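Local coordinates for pectate lyase (Bacillus subtilis, PDB 5AMV), which cleaves polygalacturonate by calcium-dependent elimination, giving oligosaccharides with unsaturated non-reducing ends, at residues N144-S149 with N185-G190; Q225-N230 with S248-S253; G231-T236 with K263-L268; R279-R284 with Y308-G313. All blocks are in the same frame, centred on the assembly; numbering follows the deposited sequence.

Contact 1 of 4, residues N144-S149 with N185-G190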
loop_
_atom_site.group_PDB
_atom_site.type_symbol
_atom_site.label_atom_id
_atom_site.label_comp_id
_atom_site.label_asym_id
_atom_site.label_seq_id
_atom_site.Cartn_x
_atom_site.Cartn_y
_atom_site.Cartn_z
ATOM N N ASN A 144 9.788 -4.646 2.147
ATOM C CA ASN A 144 9.121 -3.338 1.999
ATOM C C ASN A 144 9.950 -2.583 1.001
ATOM O O ASN A 144 11.092 -2.198 1.301
ATOM C CB ASN A 144 9.087 -2.649 3.371
ATOM C CG ASN A 144 8.392 -1.262 3.356
ATOM O OD1 ASN A 144 8.073 -0.641 2.306
ATOM N ND2 ASN A 144 8.147 -0.799 4.524
ATOM N N PHE A 145 9.422 -2.401 -0.217
ATOM C CA PHE A 145 10.106 -1.557 -1.216
ATOM C C PHE A 145 9.771 -0.100 -0.901
ATOM O O PHE A 145 8.598 0.226 -0.766
ATOM C CB PHE A 145 9.634 -1.857 -2.648
ATOM C CG PHE A 145 10.167 -3.139 -3.256
ATOM C CD1 PHE A 145 10.925 -4.054 -2.518
ATOM C CD2 PHE A 145 9.812 -3.452 -4.584
ATOM C CE1 PHE A 145 11.389 -5.269 -3.105
ATOM C CE2 PHE A 145 10.266 -4.646 -5.184
ATOM C CZ PHE A 145 11.038 -5.551 -4.441
ATOM N N GLN A 146 10.791 0.766 -0.768
ATOM C CA GLN A 146 10.519 2.204 -0.572
ATOM C C GLN A 146 10.915 2.955 -1.836
ATOM O O GLN A 146 11.982 2.704 -2.388
ATOM C CB GLN A 146 11.301 2.753 0.653
ATOM C CG GLN A 146 11.015 4.233 0.805
ATOM C CD GLN A 146 11.513 4.871 2.094
ATOM O OE1 GLN A 146 10.718 5.499 2.821
ATOM N NE2 GLN A 146 12.825 4.764 2.367
ATOM N N ILE A 147 10.038 3.832 -2.317
ATOM C CA ILE A 147 10.340 4.601 -3.513
ATOM C C ILE A 147 10.344 6.080 -3.147
ATOM O O ILE A 147 9.281 6.657 -2.884
ATOM C CB ILE A 147 9.364 4.302 -4.724
ATOM C CG1 ILE A 147 9.250 2.800 -4.978
ATOM C CG2 ILE A 147 9.856 5.065 -5.958
ATOM C CD1 ILE A 147 7.972 2.399 -5.819
ATOM N N LYS A 148 11.534 6.688 -3.112
ATOM C CA LYS A 148 11.674 8.133 -2.869
ATOM C C LYS A 148 12.057 8.848 -4.150
ATOM O O LYS A 148 12.099 10.078 -4.194
ATOM C CB LYS A 148 12.789 8.407 -1.821
ATOM C CG LYS A 148 12.626 7.589 -0.556
ATOM C CD LYS A 148 13.637 7.985 0.574
ATOM C CE LYS A 148 15.068 7.616 0.202
ATOM N NZ LYS A 148 16.064 8.115 1.232
ATOM N N SER A 149 12.304 8.066 -5.187
ATOM C CA SER A 149 12.888 8.544 -6.431
ATOM C C SER A 149 11.818 8.767 -7.507
ATOM O O SER A 149 10.607 8.551 -7.289
ATOM C CB SER A 149 13.868 7.474 -6.903
ATOM O OG SER A 149 13.164 6.247 -7.093
ATOM N N ASN A 185 4.108 -3.163 1.996
ATOM C CA ASN A 185 4.735 -3.860 0.854
ATOM C C ASN A 185 5.484 -2.851 -0.038
ATOM O O ASN A 185 6.636 -3.089 -0.413
ATOM C CB ASN A 185 3.683 -4.645 0.050
ATOM C CG ASN A 185 2.838 -5.505 0.948
ATOM O OD1 ASN A 185 1.630 -5.240 1.116
ATOM N ND2 ASN A 185 3.443 -6.559 1.548
ATOM N N ILE A 186 4.835 -1.714 -0.322
ATOM C CA ILE A 186 5.473 -0.640 -1.093
ATOM C C ILE A 186 5.105 0.703 -0.429
ATOM O O ILE A 186 3.917 0.983 -0.184
ATOM C CB ILE A 186 4.983 -0.608 -2.569
ATOM C CG1 ILE A 186 5.306 -1.923 -3.275
ATOM C CG2 ILE A 186 5.611 0.602 -3.338
ATOM C CD1 ILE A 186 4.650 -2.035 -4.667
ATOM N N THR A 187 6.144 1.482 -0.104
ATOM C CA THR A 187 5.974 2.771 0.511
ATOM C C THR A 187 6.484 3.823 -0.485
ATOM O O THR A 187 7.672 3.863 -0.775
ATOM C CB THR A 187 6.824 2.872 1.827
ATOM O OG1 THR A 187 6.519 1.793 2.733
ATOM C CG2 THR A 187 6.566 4.212 2.486
ATOM N N ILE A 188 5.598 4.688 -0.993
ATOM C CA ILE A 188 6.030 5.793 -1.863
ATOM C C ILE A 188 6.235 7.001 -1.007
ATOM O O ILE A 188 5.266 7.565 -0.498
ATOM C CB ILE A 188 5.017 6.062 -2.998
ATOM C CG1 ILE A 188 4.708 4.743 -3.718
ATOM C CG2 ILE A 188 5.572 7.130 -3.958
ATOM C CD1 ILE A 188 3.596 4.867 -4.837
ATOM N N ASN A 189 7.499 7.346 -0.751
ATOM C CA ASN A 189 7.810 8.392 0.199
ATOM C C ASN A 189 8.497 9.521 -0.580
ATOM O O ASN A 189 9.695 9.501 -0.740
ATOM C CB ASN A 189 8.710 7.793 1.304
ATOM C CG ASN A 189 9.290 8.820 2.221
ATOM O OD1 ASN A 189 8.838 9.967 2.264
ATOM N ND2 ASN A 189 10.303 8.406 3.005
ATOM N N GLY A 190 7.712 10.460 -1.107
ATOM C CA GLY A 190 8.227 11.506 -1.976
ATOM C C GLY A 190 8.404 11.050 -3.416
ATOM O O GLY A 190 8.754 11.840 -4.280
HETATM O O HOH W 1 11.773 11.707 -2.060
#
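Asn144 opens the parallel pairing against Asn185: its CA lies 3.5 Å from Asn185 O, a CA-H...O contact, and Phe145 N bonds to the same oxygen at 2.9 Å. Phe145 O then accepts Thr187 N. Gln146 sits on the face that carries Thr187, its CG anti to the backbone N (chi1 179°), with the chain extended beyond. Gln146 OE1 takes a nearly straight hydrogen bond from Asn189 ND2 at 2.9 Å. OE1 lies in the Asn189 amide plane, but ND2 stands 50° out of the Gln146 one, the two amides being turned 45° apart. Gln146 NE2 bonds to Asp124 and Asn189 OD1 to Asn230, just past strand 226-229, a polar row consistent with the way both amides are turned. Ile147, on the other face, runs beside Ile186 with CD1 3.9 Å from its CG2, while Ile147 O accepts Asn189 N. Lys148 passes Asn189 O with CB at 3.5 Å before NZ leaves for a salt bridge with Glu48. Thr187 OG1 bonds to the calcium ligand Asp184. In the parallel beta-helix, strands 144-147 and 186-189 lie between 122-124 and 226-229, with Ile147, Ile186 and Ile188 packed onto strand 194-197.

Contact 2 of 4, residues Q225-N230 with S248-S253. With CA (calcium ion), chain C.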
loop_
_atom_site.group_PDB
_atom_site.type_symbol
_atom_site.label_atom_id
_atom_site.label_comp_id
_atom_site.label_asym_id
_atom_site.label_seq_id
_atom_site.Cartn_x
_atom_site.Cartn_y
_atom_site.Cartn_z
ATOM N N GLN A 225 -0.229 -1.613 2.329
ATOM C CA GLN A 225 0.115 -2.417 1.163
ATOM C C GLN A 225 0.836 -1.505 0.172
ATOM O O GLN A 225 2.000 -1.740 -0.139
ATOM C CB GLN A 225 -1.160 -3.038 0.561
ATOM C CG GLN A 225 -1.801 -3.920 1.624
ATOM C CD GLN A 225 -2.981 -4.675 1.062
ATOM O OE1 GLN A 225 -3.995 -4.106 0.737
ATOM N NE2 GLN A 225 -2.822 -5.991 0.945
ATOM N N THR A 226 0.150 -0.482 -0.303
ATOM C CA THR A 226 0.735 0.513 -1.198
ATOM C C THR A 226 0.359 1.897 -0.630
ATOM O O THR A 226 -0.749 2.384 -0.852
ATOM C CB THR A 226 0.236 0.353 -2.661
ATOM O OG1 THR A 226 -1.214 0.344 -2.686
ATOM C CG2 THR A 226 0.725 -0.974 -3.282
ATOM N N ASP A 227 1.295 2.502 0.082
ATOM C CA ASP A 227 1.039 3.798 0.736
ATOM C C ASP A 227 1.818 4.900 0.025
ATOM O O ASP A 227 2.857 4.652 -0.639
ATOM C CB ASP A 227 1.473 3.745 2.215
ATOM C CG ASP A 227 0.547 2.900 3.076
ATOM O OD1 ASP A 227 -0.580 2.522 2.636
ATOM O OD2 ASP A 227 0.949 2.655 4.233
ATOM N N ALA A 228 1.334 6.132 0.161
ATOM C CA ALA A 228 1.992 7.300 -0.448
ATOM C C ALA A 228 1.954 8.485 0.508
ATOM O O ALA A 228 0.930 8.787 1.047
ATOM C CB ALA A 228 1.351 7.659 -1.787
ATOM N N SER A 229 3.116 9.102 0.739
ATOM C CA SER A 229 3.262 10.182 1.714
ATOM C C SER A 229 4.312 11.171 1.242
ATOM O O SER A 229 4.994 10.956 0.234
ATOM C CB SER A 229 3.702 9.631 3.079
ATOM O OG SER A 229 2.794 8.657 3.560
ATOM N N ASN A 230 4.441 12.269 1.984
ATOM C CA ASN A 230 5.525 13.240 1.809
ATOM C C ASN A 230 5.725 13.775 0.381
ATOM O O ASN A 230 6.834 13.758 -0.205
ATOM C CB ASN A 230 6.805 12.690 2.442
ATOM C CG ASN A 230 6.624 12.378 3.929
ATOM O OD1 ASN A 230 5.868 13.059 4.624
ATOM N ND2 ASN A 230 7.280 11.319 4.403
ATOM N N SER A 248 -5.194 -1.003 3.629
ATOM C CA SER A 248 -4.565 -1.192 2.308
ATOM C C SER A 248 -3.680 -0.066 1.805
ATOM O O SER A 248 -2.515 -0.281 1.480
ATOM C CB SER A 248 -5.635 -1.408 1.261
ATOM O OG SER A 248 -5.058 -1.483 -0.024
ATOM N N SER A 249 -4.257 1.127 1.671
ATOM C CA SER A 249 -3.645 2.187 0.896
ATOM C C SER A 249 -3.937 3.518 1.559
ATOM O O SER A 249 -5.068 4.001 1.490
ATOM C CB SER A 249 -4.208 2.194 -0.540
ATOM O OG SER A 249 -3.909 0.963 -1.212
ATOM N N ILE A 250 -2.920 4.113 2.186
ATOM C CA ILE A 250 -3.100 5.448 2.786
ATOM C C ILE A 250 -2.289 6.450 1.962
ATOM O O ILE A 250 -1.040 6.302 1.809
ATOM C CB ILE A 250 -2.766 5.509 4.349
ATOM C CG1 ILE A 250 -2.968 6.948 4.877
ATOM C CG2 ILE A 250 -1.391 5.104 4.635
ATOM C CD1 ILE A 250 -3.269 7.039 6.417
ATOM N N PHE A 251 -2.972 7.492 1.499
ATOM C CA PHE A 251 -2.316 8.524 0.659
ATOM C C PHE A 251 -2.400 9.830 1.426
ATOM O O PHE A 251 -3.499 10.372 1.586
ATOM C CB PHE A 251 -3.005 8.694 -0.716
ATOM C CG PHE A 251 -3.128 7.420 -1.535
ATOM C CD1 PHE A 251 -2.258 6.364 -1.362
ATOM C CD2 PHE A 251 -4.137 7.314 -2.516
ATOM C CE1 PHE A 251 -2.368 5.224 -2.143
ATOM C CE2 PHE A 251 -4.236 6.164 -3.337
ATOM C CZ PHE A 251 -3.363 5.113 -3.131
ATOM N N GLY A 252 -1.256 10.283 1.954
ATOM C CA GLY A 252 -1.219 11.478 2.805
ATOM C C GLY A 252 -1.257 11.019 4.239
ATOM O O GLY A 252 -2.317 10.590 4.731
ATOM N N SER A 253 -0.118 11.129 4.913
ATOM C CA SER A 253 0.083 10.504 6.236
ATOM C C SER A 253 -0.372 11.387 7.400
ATOM O O SER A 253 -0.469 10.909 8.543
ATOM C CB SER A 253 1.578 10.227 6.413
ATOM O OG SER A 253 2.258 11.481 6.373
HETATM CA CA CA C . 2.731 2.820 5.740
HETATM O O HOH W 2 2.184 12.610 3.724
HETATM O O HOH W 3 1.201 4.241 6.808
HETATM O O HOH W 4 3.396 4.846 4.826
HETATM O O HOH W 5 4.720 2.669 6.971
#
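Asp227 and Ile250 meet where one coil of the right-handed parallel beta-helix of family 1 lyases lies against the next, beside the calcium site. Metal binding comes first: Asp227 OD2 holds the calcium ion at 2.3 Å, together with three waters and with Asp184 and Asp223. Asp227 OD1 accepts Ile250 N at 2.9 Å from 49° above the carboxylate plane, so the neighbouring strand steadies a metal ligand. Among the backbone bonds, Ser248 O is gripped by both Gln225 N and Thr226 N, and a single bridge follows, with Ala228 N to Ile250 O and Gly252 N to Ala228 O. Two side-chain bonds close the start of the contact. Ser248 OG donates to Gln225 OE1 at 2.9 Å, in the carbonyl plane and on a lone pair; Thr226 OG1 and Ser249 OG lie 3.1 Å apart and share a hydrogen bond, with Tyr242 a further partner of Thr226. Van der Waals packing brings Ile250 CG2, between backbone N and carbonyl carbon, against the carboxylate carbon, 3.3 Å from Asp227 CG; the apolar pair is Ala228 CB with Phe251 CD1. Thr226 O stands at the edge of the Phe251 ring, near its plane, 3.5 Å from CE1.

Contact 3 of 4, residues G231-T236 with K263-L268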
loop_
_atom_site.group_PDB
_atom_site.type_symbol
_atom_site.label_atom_id
_atom_site.label_comp_id
_atom_site.label_asym_id
_atom_site.label_seq_id
_atom_site.Cartn_x
_atom_site.Cartn_y
_atom_site.Cartn_z
ATOM N N GLY A 231 4.611 14.202 -0.203
ATOM C CA GLY A 231 4.627 14.867 -1.493
ATOM C C GLY A 231 4.765 13.925 -2.669
ATOM O O GLY A 231 5.008 14.373 -3.802
ATOM N N ALA A 232 4.588 12.612 -2.415
ATOM C CA ALA A 232 4.498 11.647 -3.496
ATOM C C ALA A 232 3.535 12.182 -4.571
ATOM O O ALA A 232 2.540 12.811 -4.230
ATOM C CB ALA A 232 3.988 10.289 -2.949
ATOM N N ASN A 233 3.807 11.948 -5.845
ATOM C CA ASN A 233 2.978 12.594 -6.889
ATOM C C ASN A 233 3.140 11.922 -8.243
ATOM O O ASN A 233 4.234 11.468 -8.582
ATOM C CB ASN A 233 3.407 14.088 -7.017
ATOM C CG ASN A 233 2.276 15.031 -7.362
ATOM O OD1 ASN A 233 1.094 14.713 -7.278
ATOM N ND2 ASN A 233 2.660 16.240 -7.792
ATOM N N TYR A 234 2.050 11.885 -9.013
ATOM C CA TYR A 234 2.060 11.369 -10.394
ATOM C C TYR A 234 2.287 9.883 -10.399
ATOM O O TYR A 234 3.373 9.381 -10.760
ATOM C CB TYR A 234 3.054 12.086 -11.321
ATOM C CG TYR A 234 2.923 13.597 -11.321
ATOM C CD1 TYR A 234 1.673 14.200 -11.558
ATOM C CD2 TYR A 234 4.042 14.413 -11.098
ATOM C CE1 TYR A 234 1.547 15.579 -11.598
ATOM C CE2 TYR A 234 3.906 15.829 -11.097
ATOM C CZ TYR A 234 2.654 16.366 -11.356
ATOM O OH TYR A 234 2.504 17.752 -11.391
ATOM N N ILE A 235 1.219 9.182 -10.013
ATOM C CA ILE A 235 1.301 7.748 -9.761
ATOM C C ILE A 235 0.069 7.067 -10.323
ATOM O O ILE A 235 -1.048 7.563 -10.147
ATOM C CB ILE A 235 1.312 7.509 -8.229
ATOM C CG1 ILE A 235 2.588 8.117 -7.621
ATOM C CG2 ILE A 235 1.204 5.992 -7.875
ATOM C CD1 ILE A 235 2.439 8.458 -6.118
ATOM N N THR A 236 0.261 5.932 -10.984
ATOM C CA THR A 236 -0.861 5.138 -11.431
ATOM C C THR A 236 -0.735 3.764 -10.793
ATOM O O THR A 236 0.332 3.165 -10.886
ATOM C CB THR A 236 -0.869 5.000 -12.958
ATOM O OG1 THR A 236 -1.102 6.304 -13.524
ATOM C CG2 THR A 236 -1.978 4.040 -13.451
ATOM N N LYS A 263 -0.397 17.797 -4.311
ATOM C CA LYS A 263 0.382 16.586 -4.649
ATOM C C LYS A 263 -0.514 15.367 -4.418
ATOM O O LYS A 263 -1.748 15.489 -4.441
ATOM C CB LYS A 263 1.665 16.516 -3.840
ATOM C CG LYS A 263 2.488 17.855 -3.958
ATOM C CD LYS A 263 3.917 17.717 -3.553
ATOM C CE LYS A 263 4.768 18.895 -4.057
ATOM N NZ LYS A 263 4.557 20.058 -3.134
ATOM N N LEU A 264 0.095 14.184 -4.294
ATOM C CA LEU A 264 -0.689 12.949 -4.091
ATOM C C LEU A 264 -1.659 12.760 -5.258
ATOM O O LEU A 264 -2.774 12.314 -5.086
ATOM C CB LEU A 264 -1.414 12.949 -2.714
ATOM C CG LEU A 264 -0.454 12.974 -1.510
ATOM C CD1 LEU A 264 -1.143 13.235 -0.176
ATOM C CD2 LEU A 264 0.360 11.626 -1.427
ATOM N N LYS A 265 -1.219 13.093 -6.463
ATOM C CA LYS A 265 -1.990 12.881 -7.671
ATOM C C LYS A 265 -1.757 11.449 -8.087
ATOM O O LYS A 265 -0.704 11.088 -8.639
ATOM C CB LYS A 265 -1.594 13.852 -8.784
ATOM C CG LYS A 265 -2.048 15.274 -8.447
ATOM C CD LYS A 265 -1.566 16.206 -9.551
ATOM C CE LYS A 265 -2.329 17.552 -9.560
ATOM N NZ LYS A 265 -2.248 18.287 -8.248
ATOM N N ILE A 266 -2.788 10.654 -7.815
ATOM C CA ILE A 266 -2.751 9.188 -7.985
ATOM C C ILE A 266 -4.018 8.737 -8.712
ATOM O O ILE A 266 -5.137 9.152 -8.376
ATOM C CB ILE A 266 -2.664 8.526 -6.610
ATOM C CG1 ILE A 266 -1.372 8.959 -5.885
ATOM C CG2 ILE A 266 -2.707 6.978 -6.757
ATOM C CD1 ILE A 266 -1.487 8.754 -4.363
ATOM N N THR A 267 -3.841 7.837 -9.665
ATOM C CA THR A 267 -4.961 7.179 -10.321
ATOM C C THR A 267 -5.001 5.718 -9.921
ATOM O O THR A 267 -4.012 5.018 -10.075
ATOM C CB THR A 267 -4.838 7.283 -11.855
ATOM O OG1 THR A 267 -4.819 8.666 -12.224
ATOM C CG2 THR A 267 -5.987 6.586 -12.613
ATOM N N LEU A 268 -6.146 5.285 -9.404
ATOM C CA LEU A 268 -6.349 3.867 -9.098
ATOM C C LEU A 268 -7.392 3.307 -10.023
ATOM O O LEU A 268 -8.552 3.729 -9.967
ATOM C CB LEU A 268 -6.863 3.669 -7.658
ATOM C CG LEU A 268 -5.997 4.299 -6.549
ATOM C CD1 LEU A 268 -6.587 3.944 -5.208
ATOM C CD2 LEU A 268 -4.563 3.779 -6.584
HETATM O O HOH W 6 1.084 18.765 -8.928
#
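Ile235 and Ile266 form the tight part of the contact, lying side by side and pointing the same way, with Ile235 CB 3.8 Å from Ile266 CG1. Their backbones pair in parallel: Ile235 O accepts Thr267 N at 2.8 Å, and Lys265 O takes Ile235 N plus a weak bond from Tyr234 N. Just before the strands, where the chain turns a corner at Tyr234, a side chain stands in for a backbone acceptor. Asn233 OD1 receives Lys265 N at 2.9 Å, in the plane of its carbonyl, while ND2 lies 3.5 Å above the Tyr234 ring plane, toward the rim. An alanine in place of Asn233 would probably leave Lys265 N without its acceptor and a water near Lys265 NZ without the Asn233 amide. The looser, partly exposed side is made of lysine chains. Lys265 CD runs past Tyr234 CE1 at 3.8 Å, and NZ bends (chi4 57°) to Gly262 O, with a weak bond to a water that also accepts from Asn233 ND2. Lys263 CD rests on Gly231 O at 3.5 Å. Strand 235-245 lies between strands 194-197 and 266-274; Ile235 packs inward on Ile188, Ile266 on Phe251, and Thr236 and Thr267 bond outward to Asp12 and Trp14.

Contact 4 of 4, residues R279-R284 with Y308-G313. With ADA (alpha-D-galactopyranuronic acid), chain B.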
loop_
_atom_site.group_PDB
_atom_site.type_symbol
_atom_site.label_atom_id
_atom_site.label_comp_id
_atom_site.label_asym_id
_atom_site.label_seq_id
_atom_site.Cartn_x
_atom_site.Cartn_y
_atom_site.Cartn_z
ATOM N N ARG A 279 -9.297 1.645 4.300
ATOM C CA ARG A 279 -8.300 2.449 3.559
ATOM C C ARG A 279 -8.065 1.945 2.154
ATOM O O ARG A 279 -6.988 1.455 1.829
ATOM C CB ARG A 279 -6.957 2.588 4.327
ATOM C CG ARG A 279 -7.187 3.045 5.766
ATOM C CD ARG A 279 -5.883 3.218 6.511
ATOM N NE ARG A 279 -6.100 3.782 7.836
ATOM C CZ ARG A 279 -5.123 4.130 8.683
ATOM N NH1 ARG A 279 -3.839 3.952 8.353
ATOM N NH2 ARG A 279 -5.427 4.667 9.858
ATOM N N ALA A 280 -9.091 2.047 1.318
ATOM C CA ALA A 280 -8.946 1.550 -0.030
ATOM C C ALA A 280 -9.355 2.499 -1.142
ATOM O O ALA A 280 -10.180 2.139 -1.989
ATOM C CB ALA A 280 -9.666 0.198 -0.183
ATOM N N PRO A 281 -8.801 3.745 -1.161
ATOM C CA PRO A 281 -7.758 4.276 -0.293
ATOM C C PRO A 281 -8.337 5.212 0.793
ATOM O O PRO A 281 -9.485 5.674 0.658
ATOM C CB PRO A 281 -6.931 5.139 -1.258
ATOM C CG PRO A 281 -7.970 5.728 -2.152
ATOM C CD PRO A 281 -9.087 4.663 -2.291
ATOM N N ARG A 282 -7.519 5.531 1.790
ATOM C CA ARG A 282 -7.805 6.676 2.682
ATOM C C ARG A 282 -6.956 7.838 2.204
ATOM O O ARG A 282 -5.742 7.683 2.086
ATOM C CB ARG A 282 -7.406 6.358 4.117
ATOM C CG ARG A 282 -7.878 7.395 5.140
ATOM C CD ARG A 282 -6.886 7.497 6.278
ATOM N NE ARG A 282 -7.425 8.207 7.427
ATOM C CZ ARG A 282 -7.482 9.545 7.535
ATOM N NH1 ARG A 282 -7.056 10.333 6.555
ATOM N NH2 ARG A 282 -7.960 10.113 8.650
ATOM N N VAL A 283 -7.566 8.997 1.924
ATOM C CA VAL A 283 -6.844 10.087 1.276
ATOM C C VAL A 283 -6.884 11.349 2.121
ATOM O O VAL A 283 -7.913 11.679 2.682
ATOM C CB VAL A 283 -7.499 10.409 -0.109
ATOM C CG1 VAL A 283 -6.813 11.607 -0.830
ATOM C CG2 VAL A 283 -7.458 9.147 -1.043
ATOM N N ARG A 284 -5.745 12.012 2.228
ATOM C CA ARG A 284 -5.713 13.424 2.625
ATOM C C ARG A 284 -5.194 14.214 1.426
ATOM O O ARG A 284 -4.298 13.746 0.731
ATOM C CB ARG A 284 -4.799 13.646 3.829
ATOM C CG ARG A 284 -5.234 12.985 5.117
ATOM C CD ARG A 284 -4.074 13.097 6.111
ATOM N NE ARG A 284 -4.451 12.640 7.448
ATOM C CZ ARG A 284 -4.262 11.408 7.904
ATOM N NH1 ARG A 284 -3.668 10.473 7.159
ATOM N NH2 ARG A 284 -4.636 11.105 9.142
ATOM N N TYR A 308 -14.781 -0.089 5.569
ATOM C CA TYR A 308 -15.128 0.899 4.552
ATOM C C TYR A 308 -14.186 0.787 3.369
ATOM O O TYR A 308 -13.100 0.216 3.520
ATOM C CB TYR A 308 -15.136 2.325 5.122
ATOM C CG TYR A 308 -13.758 2.910 5.463
ATOM C CD1 TYR A 308 -13.004 3.555 4.474
ATOM C CD2 TYR A 308 -13.220 2.833 6.790
ATOM C CE1 TYR A 308 -11.721 4.098 4.779
ATOM C CE2 TYR A 308 -11.950 3.382 7.102
ATOM C CZ TYR A 308 -11.247 4.044 6.087
ATOM O OH TYR A 308 -10.018 4.640 6.356
ATOM N N ALA A 309 -14.592 1.334 2.213
ATOM C CA ALA A 309 -13.717 1.383 1.050
ATOM C C ALA A 309 -12.937 2.699 0.983
ATOM O O ALA A 309 -11.712 2.721 1.189
ATOM C CB ALA A 309 -14.538 1.170 -0.250
ATOM N N TRP A 310 -13.642 3.813 0.745
ATOM C CA TRP A 310 -12.969 5.118 0.569
ATOM C C TRP A 310 -12.928 5.919 1.859
ATOM O O TRP A 310 -13.938 6.057 2.539
ATOM C CB TRP A 310 -13.600 5.964 -0.557
ATOM C CG TRP A 310 -13.751 5.209 -1.793
ATOM C CD1 TRP A 310 -12.896 4.225 -2.284
ATOM C CD2 TRP A 310 -14.831 5.314 -2.743
ATOM N NE1 TRP A 310 -13.406 3.708 -3.459
ATOM C CE2 TRP A 310 -14.575 4.356 -3.771
ATOM C CE3 TRP A 310 -16.004 6.106 -2.813
ATOM C CZ2 TRP A 310 -15.431 4.171 -4.862
ATOM C CZ3 TRP A 310 -16.864 5.912 -3.932
ATOM C CH2 TRP A 310 -16.570 4.944 -4.920
ATOM N N GLY A 311 -11.758 6.448 2.204
ATOM C CA GLY A 311 -11.648 7.215 3.455
ATOM C C GLY A 311 -11.519 8.662 3.060
ATOM O O GLY A 311 -10.530 9.060 2.427
ATOM N N ILE A 312 -12.541 9.450 3.406
ATOM C CA ILE A 312 -12.578 10.870 3.024
ATOM C C ILE A 312 -11.871 11.679 4.099
ATOM O O ILE A 312 -12.491 12.080 5.102
ATOM C CB ILE A 312 -14.052 11.354 2.846
ATOM C CG1 ILE A 312 -14.885 10.347 2.026
ATOM C CG2 ILE A 312 -14.083 12.743 2.204
ATOM C CD1 ILE A 312 -14.257 9.871 0.699
ATOM N N GLY A 313 -10.563 11.866 3.924
ATOM C CA GLY A 313 -9.687 12.539 4.906
ATOM C C GLY A 313 -9.657 14.045 4.654
ATOM O O GLY A 313 -10.217 14.514 3.657
HETATM C C1 ADA B . -7.764 3.765 12.431
HETATM C C2 ADA B . -6.679 4.204 13.429
HETATM C C3 ADA B . -7.009 5.587 13.998
HETATM C C4 ADA B . -7.161 6.615 12.889
HETATM C C5 ADA B . -8.245 6.145 11.926
HETATM C C6 ADA B . -8.193 7.044 10.711
HETATM O O2 ADA B . -6.708 3.280 14.526
HETATM O O3 ADA B . -5.948 6.025 14.859
HETATM O O4 ADA B . -5.910 6.685 12.174
HETATM O O5 ADA B . -7.981 4.790 11.459
HETATM O O6B ADA B . -7.994 6.489 9.596
HETATM O O6A ADA B . -8.318 8.305 10.837
HETATM O O HOH W 7 -8.890 4.168 8.598
#
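The galacturonate-binding pocket on the parallel beta-helix takes two arginines from this contact, with Tyr308 set against both. Arg282 clasps the sugar carboxylate edge-on: NE donates to O6B of the galacturonate at 2.8 Å and NH2 to its O6A at 2.9 Å, with C6 in the guanidinium plane. Arg279, inferred to be the active-site residue, gives NH2 to the ring oxygen O5 at 3.0 Å. Tyr308 OH touches Arg279 CG at 3.3 Å and Arg282 CG at 3.7 Å; a water sits between this hydroxyl, Arg279 NE and O6B. Along the backbone, Ala280 N bonds to Ala309 O, Gly311 N to Pro281 O and Val283 N to Gly311 O. The peptide before Pro281 is cis, and Pro281 CD lies 3.8 Å from Trp310 CD1. Arg282 also makes a cation-pi contact with Phe339, and its NH1 lies over the centre of the Arg284 guanidinium, whose charge pairs with Asp255. An alanine in place of Arg282 would probably leave the carboxylate without its paired bonds and the sugar freer to turn. Two N-H donors on one guanidinium edge match the two carboxylate oxygens, a charged grip that is consistent with selecting a galacturonate over a neutral sugar.

From the N terminus, contact 1 closes first, joining 144-149 to 185-190 across 35 intervening residues. Contact 2 opens only afterwards, at 225-230, and contact 3 starts directly behind it at 231-236; their partners, 248-253 and 263-268, come in the same order, so these two loops cross. Contact 4 closes last, as a separate loop of 23 residues. Contacts 1 and 2 share a sheet through neighbouring strands 186-189 and 226-229, and contacts 2 and 4 through strands 247-251 and 282-283, which links the calcium site to the sugar pocket. Contact 3 belongs to another face of the beta-helix and packs on the others through Ala232 against Ile188, Leu264 against Gly252 and Leu268 against Pro281.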